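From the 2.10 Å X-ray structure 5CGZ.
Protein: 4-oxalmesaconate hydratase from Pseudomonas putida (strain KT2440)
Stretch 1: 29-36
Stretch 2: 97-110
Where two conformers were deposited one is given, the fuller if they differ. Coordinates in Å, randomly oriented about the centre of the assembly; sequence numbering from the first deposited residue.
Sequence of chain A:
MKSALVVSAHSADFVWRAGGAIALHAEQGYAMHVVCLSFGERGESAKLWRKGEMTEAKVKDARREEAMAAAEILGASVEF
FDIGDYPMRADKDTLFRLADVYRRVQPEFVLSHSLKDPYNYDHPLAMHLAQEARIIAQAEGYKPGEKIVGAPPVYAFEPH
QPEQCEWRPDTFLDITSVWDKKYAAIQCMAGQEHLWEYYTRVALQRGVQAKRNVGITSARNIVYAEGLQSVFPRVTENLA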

ATOM      1  N   GLY A  29     -17.520  26.998  21.252  1.00 34.73           N
ATOM      2  CA  GLY A  29     -16.663  27.957  21.937  1.00 33.99           C
ATOM      3  C   GLY A  29     -15.234  28.041  21.421  1.00 42.12           C
ATOM      4  O   GLY A  29     -14.337  28.509  22.134  1.00 39.86           O
ATOM      5  N   TYR A  30     -15.014  27.583  20.189  1.00 38.43           N
ATOM      6  CA  TYR A  30     -13.694  27.673  19.557  1.00 34.38           C
ATOM      7  C   TYR A  30     -13.552  28.958  18.768  1.00 33.81           C
ATOM      8  O   TYR A  30     -14.469  29.349  18.034  1.00 34.91           O
ATOM      9  CB  TYR A  30     -13.444  26.501  18.604  1.00 32.86           C
ATOM     10  CG  TYR A  30     -13.111  25.189  19.253  1.00 34.41           C
ATOM     11  CD1 TYR A  30     -14.100  24.417  19.848  1.00 31.82           C
ATOM     12  CD2 TYR A  30     -11.812  24.698  19.237  1.00 30.62           C
ATOM     13  CE1 TYR A  30     -13.804  23.201  20.421  1.00 31.71           C
ATOM     14  CE2 TYR A  30     -11.503  23.481  19.813  1.00 30.40           C
ATOM     15  CZ  TYR A  30     -12.502  22.737  20.401  1.00 34.48           C
ATOM     16  OH  TYR A  30     -12.206  21.525  20.976  1.00 32.01           O
ATOM     17  N   ALA A  31     -12.399  29.607  18.913  1.00 35.65           N
ATOM     18  CA  ALA A  31     -12.004  30.667  17.997  1.00 38.28           C
ATOM     19  C   ALA A  31     -11.403  30.002  16.768  1.00 37.44           C
ATOM     20  O   ALA A  31     -10.242  29.576  16.775  1.00 34.30           O
ATOM     21  CB  ALA A  31     -11.007  31.628  18.649  1.00 33.04           C
ATOM     22  N   MET A  32     -12.216  29.876  15.727  1.00 35.92           N
ATOM     23  CA  MET A  32     -11.781  29.234  14.500  1.00 35.07           C
ATOM     24  C   MET A  32     -11.071  30.242  13.613  1.00 34.14           C
ATOM     25  O   MET A  32     -11.626  31.291  13.302  1.00 35.11           O
ATOM     26  CB  MET A  32     -12.973  28.618  13.767  1.00 32.23           C
ATOM     27  CG  MET A  32     -13.683  27.505  14.556  1.00 31.75           C
ATOM     28  SD  MET A  32     -12.587  26.121  14.969  1.00 35.31           S
ATOM     29  CE  MET A  32     -11.991  25.672  13.330  1.00 32.12           C
ATOM     30  N   HIS A  33      -9.843  29.923  13.213  1.00 30.88           N
ATOM     31  CA  HIS A  33      -9.088  30.786  12.304  1.00 29.95           C
ATOM     32  C   HIS A  33      -8.753  30.079  10.994  1.00 33.43           C
ATOM     33  O   HIS A  33      -8.294  28.933  10.993  1.00 31.59           O
ATOM     34  CB  HIS A  33      -7.791  31.268  12.962  1.00 30.87           C
ATOM     35  CG  HIS A  33      -7.046  32.271  12.135  1.00 35.44           C
ATOM     36  ND1 HIS A  33      -7.592  33.486  11.766  1.00 33.79           N
ATOM     37  CD2 HIS A  33      -5.808  32.234  11.583  1.00 33.65           C
ATOM     38  CE1 HIS A  33      -6.719  34.154  11.031  1.00 37.41           C
ATOM     39  NE2 HIS A  33      -5.627  33.416  10.905  1.00 35.96           N
ATOM     40  N   VAL A  34      -8.957  30.778   9.886  1.00 30.12           N
ATOM     41  CA  VAL A  34      -8.670  30.248   8.562  1.00 30.69           C
ATOM     42  C   VAL A  34      -7.532  31.025   7.903  1.00 39.37           C
ATOM     43  O   VAL A  34      -7.568  32.260   7.833  1.00 33.87           O
ATOM     44  CB  VAL A  34      -9.916  30.306   7.657  1.00 31.41           C
ATOM     45  CG1 VAL A  34      -9.598  29.831   6.238  1.00 29.11           C
ATOM     46  CG2 VAL A  34     -11.032  29.472   8.254  1.00 30.08           C
ATOM     47  N   VAL A  35      -6.516  30.305   7.439  1.00 32.98           N
ATOM     48  CA  VAL A  35      -5.520  30.883   6.545  1.00 32.48           C
ATOM     49  C   VAL A  35      -5.791  30.418   5.113  1.00 35.74           C
ATOM     50  O   VAL A  35      -5.786  29.214   4.839  1.00 32.70           O
ATOM     51  CB  VAL A  35      -4.082  30.487   6.922  1.00 33.97           C
ATOM     52  CG1 VAL A  35      -3.107  30.977   5.854  1.00 30.02           C
ATOM     53  CG2 VAL A  35      -3.700  31.030   8.288  1.00 29.99           C
ATOM     54  N   CYS A  36      -6.037  31.369   4.212  1.00 31.02           N
ATOM     55  CA  CYS A  36      -6.104  31.096   2.777  1.00 32.56           C
ATOM     56  C   CYS A  36      -4.781  31.472   2.133  1.00 33.03           C
ATOM     57  O   CYS A  36      -4.445  32.652   2.052  1.00 33.95           O
ATOM     58  CB  CYS A  36      -7.233  31.877   2.117  1.00 30.99           C
ATOM     59  SG  CYS A  36      -8.871  31.507   2.745  1.00 35.53           S
TER
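Stretch 2 97-110: RLADVYRRVQPEFV

Helix 97-105 of stretch 2 packs antiparallel along strand 31-36 of stretch 1, the axes at 175° and 10.9 Å apart at closest approach, so that the helix runs back along the strand, from Val 35 to His 33. Gln 106, with positive phi, ends the helical conformation, its NE2 bonding back to Arg 103 O (3.1 Å), and the chain then turns to bring Glu 108 and Phe 109 to Tyr 30 and Met 32. Strand alternation sends Val 35 and His 33 toward the helix, while Val 34 between them points away. Val 35 CG2 is the bump near the beginning of stretch 2, resting against both Leu 98 CD1 (4.2 Å) and Val 101 CG1 (3.9 Å). The t-rotamer ring of His 33 reaches over the next turn: its CD2 sits over both Val 101 CG1 (3.8 Å), which lies at the ring edge, and Val 105 CG2 (4.0 Å), while its NE2 approaches Arg 104 NH2 (3.6 Å) without a hydrogen bond between them. Beyond the helix, Phe 109 fits between two side chains, its CE2 4.0 Å from Tyr 30 CE2 and its CZ 4.2 Å from Met 32 CE; Met 32 leaves the backbone pointing away, but its all-m chain brings the methyl back. Tyr 30 OH donates a 2.7 Å hydrogen bond to Glu 108 OE1, tying down this end of the contact.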

ATOM      1  N   ARG A  97       5.976  32.459   8.306  1.00 30.33           N
ATOM      2  CA  ARG A  97       4.697  33.172   8.380  0.58 35.67           C
ATOM      3  C   ARG A  97       3.640  32.262   9.005  1.00 36.43           C
ATOM      4  O   ARG A  97       2.919  32.647   9.924  1.00 33.64           O
ATOM      5  CB  ARG A  97       4.224  33.626   6.985  0.58 35.74           C
ATOM      6  CG  ARG A  97       4.690  35.018   6.520  0.58 41.00           C
ATOM      7  CD  ARG A  97       3.505  35.888   6.014  0.58 44.34           C
ATOM      8  NE  ARG A  97       3.240  35.762   4.580  0.58 41.32           N
ATOM      9  CZ  ARG A  97       2.209  36.323   3.939  0.58 35.79           C
ATOM     10  NH1 ARG A  97       2.081  36.141   2.636  0.58 34.52           N
ATOM     11  NH2 ARG A  97       1.303  37.060   4.586  0.58 31.14           N
ATOM     12  N   LEU A  98       3.546  31.039   8.484  1.00 33.22           N
ATOM     13  CA  LEU A  98       2.547  30.094   8.970  1.00 28.41           C
ATOM     14  C   LEU A  98       2.873  29.608  10.387  1.00 29.14           C
ATOM     15  O   LEU A  98       1.974  29.448  11.212  1.00 32.06           O
ATOM     16  CB  LEU A  98       2.422  28.902   8.006  1.00 31.21           C
ATOM     17  CG  LEU A  98       1.216  27.985   8.231  1.00 32.41           C
ATOM     18  CD1 LEU A  98      -0.079  28.806   8.338  1.00 30.50           C
ATOM     19  CD2 LEU A  98       1.102  26.964   7.093  1.00 28.48           C
ATOM     20  N   ALA A  99       4.151  29.373  10.678  1.00 28.02           N
ATOM     21  CA  ALA A  99       4.544  28.996  12.036  1.00 29.52           C
ATOM     22  C   ALA A  99       4.142  30.076  13.039  1.00 33.14           C
ATOM     23  O   ALA A  99       3.754  29.767  14.170  1.00 34.82           O
ATOM     24  CB  ALA A  99       6.044  28.729  12.119  1.00 26.06           C
ATOM     25  N   ASP A 100       4.234  31.341  12.629  1.00 32.78           N
ATOM     26  CA  ASP A 100       3.816  32.439  13.502  1.00 33.24           C
ATOM     27  C   ASP A 100       2.301  32.419  13.736  1.00 34.74           C
ATOM     28  O   ASP A 100       1.840  32.744  14.828  1.00 33.99           O
ATOM     29  CB  ASP A 100       4.246  33.789  12.918  1.00 35.29           C
ATOM     30  CG  ASP A 100       5.768  33.964  12.901  1.00 41.08           C
ATOM     31  OD1 ASP A 100       6.479  33.223  13.622  1.00 37.14           O
ATOM     32  OD2 ASP A 100       6.249  34.851  12.165  1.00 38.81           O
ATOM     33  N   VAL A 101       1.526  32.045  12.721  1.00 32.45           N
ATOM     34  CA  VAL A 101       0.087  31.885  12.924  1.00 30.34           C
ATOM     35  C   VAL A 101      -0.164  30.819  13.987  1.00 33.02           C
ATOM     36  O   VAL A 101      -0.988  31.013  14.885  1.00 32.14           O
ATOM     37  CB  VAL A 101      -0.643  31.522  11.616  1.00 33.66           C
ATOM     38  CG1 VAL A 101      -2.118  31.206  11.886  1.00 30.48           C
ATOM     39  CG2 VAL A 101      -0.511  32.673  10.615  1.00 27.91           C
ATOM     40  N   TYR A 102       0.554  29.697  13.895  1.00 29.34           N
ATOM     41  CA  TYR A 102       0.439  28.631  14.891  1.00 29.03           C
ATOM     42  C   TYR A 102       0.751  29.142  16.292  1.00 34.00           C
ATOM     43  O   TYR A 102       0.029  28.847  17.246  1.00 32.28           O
ATOM     44  CB  TYR A 102       1.386  27.471  14.572  1.00 32.46           C
ATOM     45  CG  TYR A 102       0.832  26.372  13.679  1.00 31.31           C
ATOM     46  CD1 TYR A 102       0.142  25.289  14.220  1.00 30.25           C
ATOM     47  CD2 TYR A 102       1.052  26.387  12.301  1.00 27.20           C
ATOM     48  CE1 TYR A 102      -0.344  24.257  13.404  1.00 31.07           C
ATOM     49  CE2 TYR A 102       0.575  25.357  11.474  1.00 31.43           C
ATOM     50  CZ  TYR A 102      -0.123  24.300  12.036  1.00 31.20           C
ATOM     51  OH  TYR A 102      -0.595  23.288  11.231  1.00 32.74           O
ATOM     52  N   ARG A 103       1.850  29.883  16.416  1.00 31.10           N
ATOM     53  CA  ARG A 103       2.276  30.392  17.719  1.00 37.29           C
ATOM     54  C   ARG A 103       1.217  31.338  18.309  1.00 37.49           C
ATOM     55  O   ARG A 103       0.976  31.341  19.512  1.00 36.67           O
ATOM     56  CB  ARG A 103       3.634  31.097  17.599  1.00 33.25           C
ATOM     57  CG  ARG A 103       4.841  30.161  17.412  1.00 33.01           C
ATOM     58  CD  ARG A 103       5.237  29.537  18.727  1.00 34.44           C
ATOM     59  NE  ARG A 103       6.323  28.564  18.642  1.00 34.55           N
ATOM     60  CZ  ARG A 103       7.620  28.858  18.729  1.00 39.88           C
ATOM     61  NH1 ARG A 103       8.018  30.120  18.875  1.00 35.74           N
ATOM     62  NH2 ARG A 103       8.527  27.882  18.664  1.00 32.88           N
ATOM     63  N   ARG A 104       0.569  32.118  17.452  1.00 31.29           N
ATOM     64  CA  ARG A 104      -0.452  33.065  17.896  1.00 35.53           C
ATOM     65  C   ARG A 104      -1.789  32.386  18.213  1.00 37.48           C
ATOM     66  O   ARG A 104      -2.417  32.662  19.229  1.00 36.57           O
ATOM     67  CB  ARG A 104      -0.658  34.142  16.827  1.00 36.42           C
ATOM     68  CG  ARG A 104      -1.681  35.195  17.190  1.00 40.62           C
ATOM     69  CD  ARG A 104      -1.858  36.209  16.064  1.00 42.15           C
ATOM     70  NE  ARG A 104      -2.697  35.706  14.975  1.00 44.01           N
ATOM     71  CZ  ARG A 104      -2.266  35.489  13.733  1.00 44.42           C
ATOM     72  NH1 ARG A 104      -0.997  35.726  13.411  1.00 39.08           N
ATOM     73  NH2 ARG A 104      -3.106  35.036  12.809  1.00 41.62           N
ATOM     74  N   VAL A 105      -2.221  31.489  17.339  1.00 35.38           N
ATOM     75  CA  VAL A 105      -3.524  30.858  17.489  1.00 30.90           C
ATOM     76  C   VAL A 105      -3.506  29.712  18.511  1.00 34.52           C
ATOM     77  O   VAL A 105      -4.498  29.475  19.203  1.00 33.37           O
ATOM     78  CB  VAL A 105      -4.029  30.330  16.125  1.00 32.32           C
ATOM     79  CG1 VAL A 105      -5.279  29.462  16.307  1.00 28.94           C
ATOM     80  CG2 VAL A 105      -4.295  31.498  15.175  1.00 33.06           C
ATOM     81  N   GLN A 106      -2.377  29.016  18.607  1.00 30.67           N
ATOM     82  CA  GLN A 106      -2.266  27.834  19.469  1.00 33.27           C
ATOM     83  C   GLN A 106      -3.428  26.853  19.245  1.00 32.78           C
ATOM     84  O   GLN A 106      -4.136  26.485  20.182  1.00 32.70           O
ATOM     85  CB  GLN A 106      -2.209  28.263  20.940  1.00 35.42           C
ATOM     86  CG  GLN A 106      -0.966  29.088  21.305  1.00 32.35           C
ATOM     87  CD  GLN A 106       0.271  28.223  21.497  1.00 40.45           C
ATOM     88  OE1 GLN A 106       0.168  27.036  21.804  1.00 46.78           O
ATOM     89  NE2 GLN A 106       1.447  28.814  21.306  1.00 40.88           N
ATOM     90  N   PRO A 107      -3.630  26.420  17.994  1.00 35.69           N
ATOM     91  CA  PRO A 107      -4.830  25.628  17.678  1.00 29.16           C
ATOM     92  C   PRO A 107      -4.862  24.257  18.362  1.00 31.05           C
ATOM     93  O   PRO A 107      -3.810  23.650  18.590  1.00 31.10           O
ATOM     94  CB  PRO A 107      -4.753  25.473  16.157  1.00 30.83           C
ATOM     95  CG  PRO A 107      -3.270  25.547  15.850  1.00 32.00           C
ATOM     96  CD  PRO A 107      -2.718  26.553  16.839  1.00 30.22           C
ATOM     97  N   GLU A 108      -6.066  23.781  18.683  1.00 29.75           N
ATOM     98  CA  GLU A 108      -6.245  22.447  19.249  1.00 31.88           C
ATOM     99  C   GLU A 108      -6.222  21.380  18.171  1.00 32.86           C
ATOM    100  O   GLU A 108      -5.954  20.210  18.452  1.00 31.11           O
ATOM    101  CB  GLU A 108      -7.562  22.342  20.015  1.00 31.82           C
ATOM    102  CG  GLU A 108      -7.550  23.024  21.375  1.00 41.10           C
ATOM    103  CD  GLU A 108      -8.850  22.792  22.131  1.00 48.52           C
ATOM    104  OE1 GLU A 108      -9.601  21.834  21.790  1.00 43.22           O
ATOM    105  OE2 GLU A 108      -9.126  23.570  23.062  1.00 46.15           O
ATOM    106  N   PHE A 109      -6.542  21.780  16.945  1.00 29.29           N
ATOM    107  CA  PHE A 109      -6.451  20.869  15.808  1.00 28.01           C
ATOM    108  C   PHE A 109      -6.321  21.678  14.529  1.00 34.17           C
ATOM    109  O   PHE A 109      -6.578  22.889  14.520  1.00 30.01           O
ATOM    110  CB  PHE A 109      -7.664  19.916  15.751  1.00 30.66           C
ATOM    111  CG  PHE A 109      -8.994  20.601  15.505  1.00 28.31           C
ATOM    112  CD1 PHE A 109      -9.437  20.847  14.211  1.00 25.80           C
ATOM    113  CD2 PHE A 109      -9.812  20.963  16.568  1.00 29.26           C
ATOM    114  CE1 PHE A 109     -10.667  21.462  13.978  1.00 28.72           C
ATOM    115  CE2 PHE A 109     -11.044  21.576  16.348  1.00 31.21           C
ATOM    116  CZ  PHE A 109     -11.470  21.830  15.051  1.00 30.07           C
ATOM    117  N   VAL A 110      -5.894  21.009  13.462  1.00 32.27           N
ATOM    118  CA  VAL A 110      -5.677  21.655  12.173  1.00 26.10           C
ATOM    119  C   VAL A 110      -6.379  20.887  11.053  1.00 29.62           C
ATOM    120  O   VAL A 110      -6.319  19.658  11.001  1.00 28.52           O
ATOM    121  CB  VAL A 110      -4.178  21.754  11.846  1.00 25.15           C
ATOM    122  CG1 VAL A 110      -3.959  22.606  10.595  1.00 24.95           C
ATOM    123  CG2 VAL A 110      -3.420  22.324  13.032  1.00 27.51           C
TER